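Local coordinates for protein mitochondrial ubiquitin ligase activator of NFKB 1 (Homo sapiens, PDB 6M2D) that acts as an E3 ubiquitin ligase of the outer mitochondrial membrane, its zinc-binding RING domain promoting transfer of ubiquitin from an E2 enzyme to target proteins, at residues C7-S13 with C26-C31. Residues are numbered along the deposited sequence; the frame is centred on the assembly and turned at random.
Sequences CVVCLSS and CSCTEC. With ZN (zinc ion), chain G.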
loop_
_atom_site.group_PDB
_atom_site.type_symbol
_atom_site.label_atom_id
_atom_site.label_comp_id
_atom_site.label_asym_id
_atom_site.label_seq_id
_atom_site.Cartn_x
_atom_site.Cartn_y
_atom_site.Cartn_z
ATOM N N CYS A 7 -3.800 -0.977 -7.360
ATOM C CA CYS A 7 -2.558 -0.643 -6.670
ATOM C C CYS A 7 -1.821 0.474 -7.409
ATOM O O CYS A 7 -1.605 0.393 -8.621
ATOM C CB CYS A 7 -1.667 -1.883 -6.575
ATOM S SG CYS A 7 0.008 -1.551 -5.983
ATOM N N VAL A 8 -1.456 1.532 -6.675
ATOM C CA VAL A 8 -0.861 2.712 -7.306
ATOM C C VAL A 8 0.568 2.483 -7.767
ATOM O O VAL A 8 1.132 3.348 -8.447
ATOM C CB VAL A 8 -0.866 3.946 -6.378
ATOM C CG1 VAL A 8 -2.251 4.194 -5.815
ATOM C CG2 VAL A 8 0.179 3.788 -5.278
ATOM N N VAL A 9 1.163 1.347 -7.419
ATOM C CA VAL A 9 2.548 1.041 -7.755
ATOM C C VAL A 9 2.649 0.183 -9.012
ATOM O O VAL A 9 3.366 0.528 -9.953
ATOM C CB VAL A 9 3.240 0.362 -6.553
ATOM C CG1 VAL A 9 4.720 0.118 -6.847
ATOM C CG2 VAL A 9 3.048 1.212 -5.289
ATOM N N CYS A 10 1.953 -0.953 -9.043
ATOM C CA CYS A 10 2.001 -1.823 -10.218
ATOM C C CYS A 10 0.868 -1.558 -11.197
ATOM O O CYS A 10 1.018 -1.851 -12.391
ATOM C CB CYS A 10 1.970 -3.300 -9.803
ATOM S SG CYS A 10 0.436 -3.879 -8.998
ATOM N N LEU A 11 -0.257 -1.016 -10.727
ATOM C CA LEU A 11 -1.471 -0.867 -11.527
ATOM C C LEU A 11 -1.997 -2.204 -12.054
ATOM O O LEU A 11 -2.729 -2.235 -13.050
ATOM C CB LEU A 11 -1.260 0.093 -12.702
ATOM C CG LEU A 11 -1.323 1.587 -12.421
ATOM C CD1 LEU A 11 -0.991 2.325 -13.703
ATOM C CD2 LEU A 11 -2.684 2.013 -11.882
ATOM N N SER A 12 -1.634 -3.314 -11.407
ATOM C CA SER A 12 -1.990 -4.643 -11.890
ATOM C C SER A 12 -2.743 -5.492 -10.888
ATOM O O SER A 12 -3.425 -6.434 -11.307
ATOM C CB SER A 12 -0.739 -5.422 -12.315
ATOM O OG SER A 12 -0.182 -4.805 -13.448
ATOM N N SER A 13 -2.600 -5.226 -9.591
ATOM C CA SER A 13 -3.378 -5.882 -8.558
ATOM C C SER A 13 -4.234 -4.839 -7.853
ATOM O O SER A 13 -3.924 -3.644 -7.860
ATOM C CB SER A 13 -2.477 -6.615 -7.546
ATOM O OG SER A 13 -1.748 -7.666 -8.171
ATOM N N CYS A 26 -3.219 2.123 -0.602
ATOM C CA CYS A 26 -2.788 2.386 -1.971
ATOM C C CYS A 26 -2.085 1.226 -2.652
ATOM O O CYS A 26 -1.779 1.356 -3.839
ATOM C CB CYS A 26 -1.841 3.598 -2.023
ATOM S SG CYS A 26 -0.393 3.428 -0.952
ATOM N N SER A 27 -1.801 0.116 -1.974
ATOM C CA SER A 27 -0.875 -0.852 -2.542
ATOM C C SER A 27 -1.385 -2.278 -2.370
ATOM O O SER A 27 -2.116 -2.585 -1.426
ATOM C CB SER A 27 0.520 -0.710 -1.897
ATOM O OG SER A 27 1.330 -1.843 -2.165
ATOM N N CYS A 28 -0.989 -3.149 -3.300
ATOM C CA CYS A 28 -1.153 -4.578 -3.102
ATOM C C CYS A 28 -0.023 -5.100 -2.225
ATOM O O CYS A 28 0.937 -4.386 -1.919
ATOM C CB CYS A 28 -1.166 -5.317 -4.435
ATOM S SG CYS A 28 0.445 -5.376 -5.270
ATOM N N THR A 29 -0.123 -6.374 -1.832
ATOM C CA THR A 29 0.854 -6.912 -0.889
ATOM C C THR A 29 2.215 -7.126 -1.547
ATOM O O THR A 29 3.255 -6.898 -0.919
ATOM C CB THR A 29 0.352 -8.221 -0.275
ATOM O OG1 THR A 29 -1.022 -8.080 0.101
ATOM C CG2 THR A 29 1.167 -8.553 0.967
ATOM N N GLU A 30 2.232 -7.567 -2.809
ATOM C CA GLU A 30 3.505 -7.817 -3.482
ATOM C C GLU A 30 4.310 -6.535 -3.633
ATOM O O GLU A 30 5.530 -6.528 -3.430
ATOM C CB GLU A 30 3.261 -8.467 -4.846
ATOM C CG GLU A 30 3.457 -9.980 -4.853
ATOM C CD GLU A 30 3.303 -10.587 -6.239
ATOM O OE1 GLU A 30 3.425 -9.839 -7.236
ATOM O OE2 GLU A 30 3.044 -11.810 -6.325
ATOM N N CYS A 31 3.640 -5.433 -3.955
ATOM C CA CYS A 31 4.357 -4.178 -4.140
ATOM C C CYS A 31 4.910 -3.663 -2.818
ATOM O O CYS A 31 6.010 -3.095 -2.780
ATOM C CB CYS A 31 3.436 -3.154 -4.789
ATOM S SG CYS A 31 3.307 -3.427 -6.567
HETATM ZN ZN ZN G . 1.019 -3.581 -6.699
#
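Between the loop C7–S13 and segment C26–C31 runs one nearly straight backbone bond, V8 N to C26 O at 2.9 Å. The two segments each give two thiolates to one zinc ion, the Cys4 site of a RING finger: C7 and C10 from a CxxC knuckle, C28 and C31 from the start of a helix. C31 SG binds the zinc at 2.3 Å, the other three sulfurs being nearly as close. Cysteine suits all four places as a zinc ligand, and at C7, C10 and C28 the sulfur also accepts N-H bonds. C7 points SG anti to its own N (chi1 171°), where it receives C28 N across the contact at 3.3 Å, V9 N within its own loop and, weakly, C10 N. C10 SG accepts S12 N; C28, the N-cap of helix 29–34, takes C31 N on its sulfur at 3.5 Å. Such donors would probably temper the negative charge gathered on these three sulfurs. Around this core the packing is apolar. V9, its CG1 alongside C31, lays CB 3.8 Å from C31 SG, a branched side chain shielding one thiolate, while the small S13 lets its CB come within 3.6 Å of C28 CB. V8 straddles the C26 carbonyl with both methyls, CG2 also meeting C26 CB at 3.8 Å; an alanine here would probably uncover that carbonyl and deprive C26 CB of the methyls it packs on. P42 packs on V8, V9 and C26, and C26 also touches I43, linking this site to the second zinc site, which includes C41 and C44. F19 of strand 17–20 packs against C26 and S27, and helix 29–34 leads on from the site, with T29 touching C17 of that strand.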